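Local atomic coordinates of cystathionine beta-lyase family protein, YNBB B.subtilis ortholog (Clostridium acetobutylicum, PDB entry 3HVY), a protein that probably acts as a pyridoxal-phosphate-dependent lyase of the methionine gamma-lyase family and has a suggested role in aluminium resistance. Residues I346-G351 / L419-K424; S356-F361 / G381-G386. One frame throughout, in Å; residues are numbered along the deposited sequence. Where two conformers were deposited one is given.

Contact 1: I346-G351 / L419-K424; sequences IDFIKG and LIALSK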
ATOM      1  N   ILE D 346     -22.685 -31.463   1.288  1.00 36.23           N
ATOM      2  CA  ILE D 346     -22.854 -30.152   1.890  1.00 37.72           C
ATOM      3  C   ILE D 346     -22.150 -30.116   3.214  1.00 35.86           C
ATOM      4  O   ILE D 346     -21.397 -29.181   3.496  1.00 36.92           O
ATOM      5  CB  ILE D 346     -24.337 -29.782   2.025  1.00 38.86           C
ATOM      6  CG1 ILE D 346     -24.887 -29.446   0.614  1.00 42.44           C
ATOM      7  CG2 ILE D 346     -24.511 -28.643   3.019  1.00 36.10           C
ATOM      8  CD1 ILE D 346     -26.407 -29.564   0.505  1.00 40.36           C
ATOM      9  N   ASP D 347     -22.338 -31.165   3.991  1.00 35.29           N
ATOM     10  CA  ASP D 347     -21.685 -31.273   5.276  1.00 36.00           C
ATOM     11  C   ASP D 347     -20.166 -31.198   5.130  1.00 36.34           C
ATOM     12  O   ASP D 347     -19.497 -30.600   5.956  1.00 31.32           O
ATOM     13  CB  ASP D 347     -22.082 -32.569   5.983  1.00 36.83           C
ATOM     14  CG  ASP D 347     -23.508 -32.519   6.589  1.00 46.08           C
ATOM     15  OD1 ASP D 347     -24.187 -31.461   6.482  1.00 35.44           O
ATOM     16  OD2 ASP D 347     -23.939 -33.548   7.187  1.00 41.79           O
ATOM     17  N   PHE D 348     -19.625 -31.815   4.081  1.00 36.33           N
ATOM     18  CA  PHE D 348     -18.180 -31.865   3.893  1.00 35.48           C
ATOM     19  C   PHE D 348     -17.636 -30.464   3.581  1.00 33.74           C
ATOM     20  O   PHE D 348     -16.605 -30.028   4.157  1.00 32.03           O
ATOM     21  CB  PHE D 348     -17.805 -32.841   2.772  1.00 33.71           C
ATOM     22  CG  PHE D 348     -16.311 -32.949   2.546  1.00 32.27           C
ATOM     23  CD1 PHE D 348     -15.569 -33.883   3.260  1.00 33.17           C
ATOM     24  CD2 PHE D 348     -15.667 -32.140   1.608  1.00 35.24           C
ATOM     25  CE1 PHE D 348     -14.179 -34.000   3.062  1.00 31.36           C
ATOM     26  CE2 PHE D 348     -14.286 -32.238   1.405  1.00 36.86           C
ATOM     27  CZ  PHE D 348     -13.552 -33.185   2.135  1.00 32.63           C
ATOM     28  N   ILE D 349     -18.330 -29.779   2.672  1.00 35.25           N
ATOM     29  CA  ILE D 349     -17.950 -28.421   2.243  1.00 34.34           C
ATOM     30  C   ILE D 349     -18.058 -27.442   3.396  1.00 34.94           C
ATOM     31  O   ILE D 349     -17.112 -26.672   3.646  1.00 31.28           O
ATOM     32  CB  ILE D 349     -18.707 -27.980   0.984  1.00 37.38           C
ATOM     33  CG1 ILE D 349     -18.240 -28.893  -0.186  1.00 39.75           C
ATOM     34  CG2 ILE D 349     -18.400 -26.544   0.622  1.00 29.28           C
ATOM     35  CD1 ILE D 349     -18.570 -28.418  -1.535  1.00 41.91           C
ATOM     36  N   LYS D 350     -19.146 -27.520   4.151  1.00 33.42           N
ATOM     37  CA  LYS D 350     -19.286 -26.695   5.352  1.00 36.94           C
ATOM     38  C   LYS D 350     -18.160 -26.976   6.364  1.00 36.07           C
ATOM     39  O   LYS D 350     -17.662 -26.064   7.044  1.00 33.86           O
ATOM     40  CB  LYS D 350     -20.650 -26.904   6.000  1.00 36.70           C
ATOM     41  CG  LYS D 350     -21.813 -26.236   5.273  1.00 37.17           C
ATOM     42  CD  LYS D 350     -23.151 -26.651   5.960  1.00 47.39           C
ATOM     43  CE  LYS D 350     -24.382 -25.860   5.506  1.00 58.61           C
ATOM     44  NZ  LYS D 350     -24.801 -24.721   6.436  1.00 63.41           N
ATOM     45  N   GLY D 351     -17.740 -28.224   6.458  1.00 35.27           N
ATOM     46  CA  GLY D 351     -16.668 -28.578   7.361  1.00 32.17           C
ATOM     47  C   GLY D 351     -15.370 -27.927   6.931  1.00 34.89           C
ATOM     48  O   GLY D 351     -14.595 -27.493   7.779  1.00 32.26           O
ATOM     49  N   LEU D 419      -9.678 -33.808   7.893  1.00 28.19           N
ATOM     50  CA  LEU D 419     -10.066 -34.550   9.057  1.00 31.65           C
ATOM     51  C   LEU D 419     -11.303 -33.906   9.684  1.00 32.72           C
ATOM     52  O   LEU D 419     -12.249 -34.616  10.060  1.00 31.53           O
ATOM     53  CB  LEU D 419      -8.950 -34.630  10.098  1.00 32.46           C
ATOM     54  CG  LEU D 419      -7.622 -35.252   9.675  1.00 35.18           C
ATOM     55  CD1 LEU D 419      -6.676 -35.324  10.896  1.00 41.42           C
ATOM     56  CD2 LEU D 419      -7.822 -36.641   9.004  1.00 39.20           C
ATOM     57  N   ILE D 420     -11.304 -32.578   9.777  1.00 32.76           N
ATOM     58  CA  ILE D 420     -12.453 -31.889  10.322  1.00 33.61           C
ATOM     59  C   ILE D 420     -13.667 -32.146   9.447  1.00 32.46           C
ATOM     60  O   ILE D 420     -14.701 -32.561   9.927  1.00 35.22           O
ATOM     61  CB  ILE D 420     -12.207 -30.372  10.468  1.00 33.67           C
ATOM     62  CG1 ILE D 420     -11.209 -30.145  11.587  1.00 31.17           C
ATOM     63  CG2 ILE D 420     -13.510 -29.630  10.771  1.00 26.33           C
ATOM     64  CD1 ILE D 420     -10.508 -28.770  11.518  1.00 33.78           C
ATOM     65  N   ALA D 421     -13.522 -31.964   8.151  1.00 33.46           N
ATOM     66  CA  ALA D 421     -14.622 -32.226   7.247  1.00 34.44           C
ATOM     67  C   ALA D 421     -15.108 -33.701   7.294  1.00 35.02           C
ATOM     68  O   ALA D 421     -16.317 -33.978   7.355  1.00 34.35           O
ATOM     69  CB  ALA D 421     -14.224 -31.823   5.829  1.00 33.16           C
ATOM     70  N   LEU D 422     -14.175 -34.653   7.246  1.00 36.44           N
ATOM     71  CA  LEU D 422     -14.535 -36.075   7.254  1.00 32.59           C
ATOM     72  C   LEU D 422     -15.261 -36.494   8.543  1.00 34.73           C
ATOM     73  O   LEU D 422     -16.141 -37.353   8.512  1.00 34.00           O
ATOM     74  CB  LEU D 422     -13.274 -36.929   7.051  1.00 35.48           C
ATOM     75  CG  LEU D 422     -13.443 -38.465   7.038  1.00 36.25           C
ATOM     76  CD1 LEU D 422     -14.549 -38.947   6.067  1.00 33.85           C
ATOM     77  CD2 LEU D 422     -12.069 -39.171   6.742  1.00 29.90           C
ATOM     78  N   SER D 423     -14.880 -35.881   9.661  0.50 35.43           N
ATOM     79  CA  SER D 423     -15.481 -36.170  10.971  0.50 37.39           C
ATOM     80  C   SER D 423     -16.921 -35.671  11.072  0.50 37.92           C
ATOM     81  O   SER D 423     -17.584 -35.894  12.077  0.50 39.52           O
ATOM     82  CB  SER D 423     -14.645 -35.566  12.087  0.50 36.95           C
ATOM     83  OG  SER D 423     -13.353 -36.149  12.128  0.50 33.68           O
ATOM     84  N   LYS D 424     -17.376 -34.951  10.057  1.00 38.49           N
ATOM     85  CA  LYS D 424     -18.786 -34.635   9.923  1.00 42.46           C
ATOM     86  C   LYS D 424     -19.568 -35.713   9.156  1.00 45.47           C
ATOM     87  O   LYS D 424     -20.782 -35.670   9.111  1.00 46.45           O
ATOM     88  CB  LYS D 424     -18.968 -33.293   9.252  1.00 40.33           C
ATOM     89  CG  LYS D 424     -18.143 -32.190   9.903  1.00 41.67           C
ATOM     90  CD  LYS D 424     -18.790 -30.860   9.925  1.00 48.66           C
ATOM     91  CE  LYS D 424     -19.923 -30.769   8.880  1.00 55.81           C
ATOM     92  NZ  LYS D 424     -20.480 -29.410   8.556  1.00 43.90           N
TER
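Helix 342-354 and segment 419-424 of helix 411-422 and its following turn come closest at G351 and A421, whose CA atoms lie 4.2 Å apart. G351 has no side chain, and this lets the two backbones come so near. F348 lies one turn before G351, and A421 CB packs over one face of its ring. This CH-pi contact is 3.8 Å from CB to the centroid, offset toward the rim. CG of F348 is anti to the backbone N (chi1 -179°) and beside the carbonyl carbon, and the A421 methyl meets both groups. A421 CB is 3.5 Å from F348 CE1 and 3.4 Å from F348 O. Both helices belong to the C-terminal domain of this fold type I PLP enzyme family. I346 and I349 face strand 376-379, while F348 and L422 both reach M315 of helix 287-317. On the more exposed side, the K424 chain, bent at chi2 and chi3, crosses to helix 342-354. Its CE and NZ both lie 3.0 Å from D347 O, which already accepts from G351 N. D347 OD1 is 4.7 Å from K424 NZ, too far for direct contact, though the opposite charges may still attract. D347 OD2 has its own salt bridge to K343.

Contact 2: S356-F361 / G381-G386; sequences SPVDSF and GTFVQG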
ATOM      1  N   SER D 356     -11.307 -23.320   8.272  1.00 29.85           N
ATOM      2  CA  SER D 356     -10.530 -22.214   7.655  1.00 32.83           C
ATOM      3  C   SER D 356     -10.163 -21.178   8.675  1.00 26.86           C
ATOM      4  O   SER D 356     -10.873 -21.006   9.669  1.00 29.53           O
ATOM      5  CB  SER D 356     -11.327 -21.564   6.540  1.00 33.80           C
ATOM      6  OG  SER D 356     -11.647 -22.521   5.530  1.00 34.37           O
ATOM      7  N   PRO D 357      -9.050 -20.467   8.455  1.00 28.60           N
ATOM      8  CA  PRO D 357      -8.620 -19.429   9.413  1.00 29.12           C
ATOM      9  C   PRO D 357      -9.436 -18.133   9.351  1.00 31.06           C
ATOM     10  O   PRO D 357      -9.507 -17.401  10.352  1.00 29.01           O
ATOM     11  CB  PRO D 357      -7.194 -19.132   8.971  1.00 29.76           C
ATOM     12  CG  PRO D 357      -7.201 -19.416   7.512  1.00 29.65           C
ATOM     13  CD  PRO D 357      -8.074 -20.640   7.370  1.00 28.53           C
ATOM     14  N   VAL D 358      -9.994 -17.840   8.173  1.00 29.47           N
ATOM     15  CA  VAL D 358     -10.763 -16.598   7.963  1.00 30.07           C
ATOM     16  C   VAL D 358     -12.194 -16.995   7.680  1.00 32.56           C
ATOM     17  O   VAL D 358     -12.444 -17.959   6.967  1.00 28.76           O
ATOM     18  CB  VAL D 358     -10.179 -15.805   6.795  1.00 29.92           C
ATOM     19  CG1 VAL D 358     -10.897 -14.414   6.615  1.00 27.19           C
ATOM     20  CG2 VAL D 358      -8.633 -15.663   6.999  1.00 27.67           C
ATOM     21  N   ASP D 359     -13.125 -16.265   8.292  1.00 33.52           N
ATOM     22  CA  ASP D 359     -14.550 -16.555   8.184  1.00 30.22           C
ATOM     23  C   ASP D 359     -14.904 -17.964   8.541  1.00 33.06           C
ATOM     24  O   ASP D 359     -15.840 -18.552   7.957  1.00 28.46           O
ATOM     25  CB  ASP D 359     -15.075 -16.243   6.777  1.00 31.04           C
ATOM     26  CG  ASP D 359     -15.210 -14.742   6.536  1.00 38.76           C
ATOM     27  OD1 ASP D 359     -15.283 -13.988   7.528  1.00 35.43           O
ATOM     28  OD2 ASP D 359     -15.240 -14.334   5.369  1.00 52.20           O
ATOM     29  N   SER D 360     -14.232 -18.506   9.545  1.00 31.61           N
ATOM     30  CA  SER D 360     -14.559 -19.862   9.949  1.00 31.40           C
ATOM     31  C   SER D 360     -16.001 -20.064  10.423  1.00 33.86           C
ATOM     32  O   SER D 360     -16.474 -21.207  10.470  1.00 31.07           O
ATOM     33  CB  SER D 360     -13.656 -20.303  11.117  1.00 28.60           C
ATOM     34  OG  SER D 360     -13.863 -19.520  12.289  1.00 36.13           O
ATOM     35  N   PHE D 361     -16.630 -18.975  10.859  1.00 32.37           N
ATOM     36  CA  PHE D 361     -17.960 -19.002  11.505  1.00 35.35           C
ATOM     37  C   PHE D 361     -19.121 -18.840  10.502  1.00 34.31           C
ATOM     38  O   PHE D 361     -20.318 -18.986  10.865  1.00 34.21           O
ATOM     39  CB  PHE D 361     -18.039 -17.872  12.547  1.00 34.14           C
ATOM     40  CG  PHE D 361     -17.660 -16.552  11.984  1.00 34.40           C
ATOM     41  CD1 PHE D 361     -18.594 -15.788  11.308  1.00 36.09           C
ATOM     42  CD2 PHE D 361     -16.324 -16.114  12.031  1.00 34.00           C
ATOM     43  CE1 PHE D 361     -18.244 -14.594  10.733  1.00 40.39           C
ATOM     44  CE2 PHE D 361     -15.959 -14.924  11.454  1.00 36.56           C
ATOM     45  CZ  PHE D 361     -16.930 -14.141  10.804  1.00 40.88           C
ATOM     46  N   GLY D 381     -12.848 -19.516   2.982  1.00 32.15           N
ATOM     47  CA  GLY D 381     -12.301 -18.803   4.142  1.00 34.05           C
ATOM     48  C   GLY D 381     -10.823 -18.575   4.009  1.00 33.79           C
ATOM     49  O   GLY D 381     -10.006 -19.249   4.638  1.00 36.30           O
ATOM     50  N   THR D 382     -10.474 -17.552   3.233  1.00 31.97           N
ATOM     51  CA  THR D 382      -9.091 -17.338   2.784  1.00 31.68           C
ATOM     52  C   THR D 382      -8.620 -15.888   3.049  1.00 30.58           C
ATOM     53  O   THR D 382      -9.400 -14.998   3.307  1.00 30.57           O
ATOM     54  CB  THR D 382      -9.040 -17.709   1.277  1.00 34.88           C
ATOM     55  OG1 THR D 382      -9.971 -16.904   0.558  1.00 33.05           O
ATOM     56  CG2 THR D 382      -9.503 -19.171   1.020  1.00 28.44           C
ATOM     57  N   PHE D 383      -7.311 -15.670   3.061  1.00 31.55           N
ATOM     58  CA  PHE D 383      -6.736 -14.369   3.315  1.00 30.34           C
ATOM     59  C   PHE D 383      -6.916 -13.467   2.115  1.00 30.19           C
ATOM     60  O   PHE D 383      -7.112 -12.238   2.275  1.00 32.89           O
ATOM     61  CB  PHE D 383      -5.232 -14.497   3.648  1.00 30.39           C
ATOM     62  CG  PHE D 383      -4.981 -15.226   4.912  1.00 27.25           C
ATOM     63  CD1 PHE D 383      -5.153 -14.590   6.123  1.00 32.56           C
ATOM     64  CD2 PHE D 383      -4.618 -16.575   4.898  1.00 27.93           C
ATOM     65  CE1 PHE D 383      -4.925 -15.290   7.296  1.00 36.21           C
ATOM     66  CE2 PHE D 383      -4.390 -17.250   6.058  1.00 34.34           C
ATOM     67  CZ  PHE D 383      -4.551 -16.621   7.249  1.00 29.14           C
ATOM     68  N   VAL D 384      -6.876 -14.078   0.937  1.00 32.63           N
ATOM     69  CA  VAL D 384      -7.101 -13.384  -0.341  1.00 31.60           C
ATOM     70  C   VAL D 384      -8.433 -13.871  -0.947  1.00 32.76           C
ATOM     71  O   VAL D 384      -8.703 -15.085  -1.119  1.00 31.65           O
ATOM     72  CB  VAL D 384      -5.882 -13.527  -1.303  1.00 30.95           C
ATOM     73  CG1 VAL D 384      -6.150 -12.919  -2.700  1.00 32.65           C
ATOM     74  CG2 VAL D 384      -4.622 -12.891  -0.688  1.00 30.90           C
ATOM     75  N   GLN D 385      -9.292 -12.915  -1.225  1.00 31.12           N
ATOM     76  CA  GLN D 385     -10.660 -13.248  -1.614  1.00 34.17           C
ATOM     77  C   GLN D 385     -10.652 -13.975  -2.924  1.00 36.68           C
ATOM     78  O   GLN D 385     -10.215 -13.434  -3.948  1.00 36.74           O
ATOM     79  CB  GLN D 385     -11.538 -12.013  -1.697  1.00 36.01           C
ATOM     80  CG  GLN D 385     -13.040 -12.355  -1.861  1.00 44.55           C
ATOM     81  CD  GLN D 385     -13.802 -11.178  -2.423  1.00 48.55           C
ATOM     82  OE1 GLN D 385     -13.439 -10.655  -3.450  1.00 46.26           O
ATOM     83  NE2 GLN D 385     -14.847 -10.748  -1.736  1.00 53.24           N
ATOM     84  N   GLY D 386     -11.134 -15.224  -2.880  1.00 35.21           N
ATOM     85  CA  GLY D 386     -11.230 -16.049  -4.051  1.00 34.02           C
ATOM     86  C   GLY D 386     -10.014 -16.835  -4.404  1.00 35.06           C
ATOM     87  O   GLY D 386     -10.034 -17.500  -5.429  1.00 35.78           O
TER
HETATM   88  O   HOH W   1     -12.078 -22.330   2.870  1.00 26.60           O
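G381 lies against V358 and S356 with its bare backbone. It has no side chain, and this allows V358 O to come within 3.0 Å of G381 CA. S356 CB is 3.3 Å from G381 O. A water bridges the two loops. It accepts from G381 N at 2.9 Å and is hydrogen-bonded to S356 OG, which also bonds to I352 O. V358 is the next large contributor. Its chi1 of -175° puts CG1 anti to the backbone N and leaves CG2 beside it. CB and CG1 rest near T382 O, and the other branch, CG2, lies over one face of the F383 ring. CG2 is 4.0 Å from the ring centroid and 23° off the normal, a CH-pi contact offset toward the rim. The P357 and F383 side chains cross at about a right angle, with P357 CG 3.8 Å from F383 CE2 and 3.9 Å from F383 CZ. The backbone N atoms of F383 and V384 both bond to the carboxylate of E390. Beyond the contact, P357 packs on F295 of a second subunit, and Q385 bonds to Y71 of a third. V384 touches I243. The loops thus lie at subunit interfaces, and 381-386 passes next to the segment carrying the cofactor lysine K244, as suits fold type I PLP enzymes, which generally work as oligomers.

Following the chain from the N terminus, helix 342-354 supplies the first segment of contact 1. The chain then enters the loop holding 356-361, runs through strand 376-379 and turns into 381-386. Contact 2 closes this short loop. Strands 392-396 and 402-406 follow, and helix 411-422 finally returns to helix 342-354, where contact 1 closes the larger loop. Contact 2 is therefore nested inside contact 1. Their centres are 16 Å apart and their nearest atoms about 5 Å, without touching. Contact 1 joins two helices of the C-terminal domain. Contact 2 ties together the loops flanking strand 376-379. Two other subunits reach contact 2, whereas none touches the segments of contact 1.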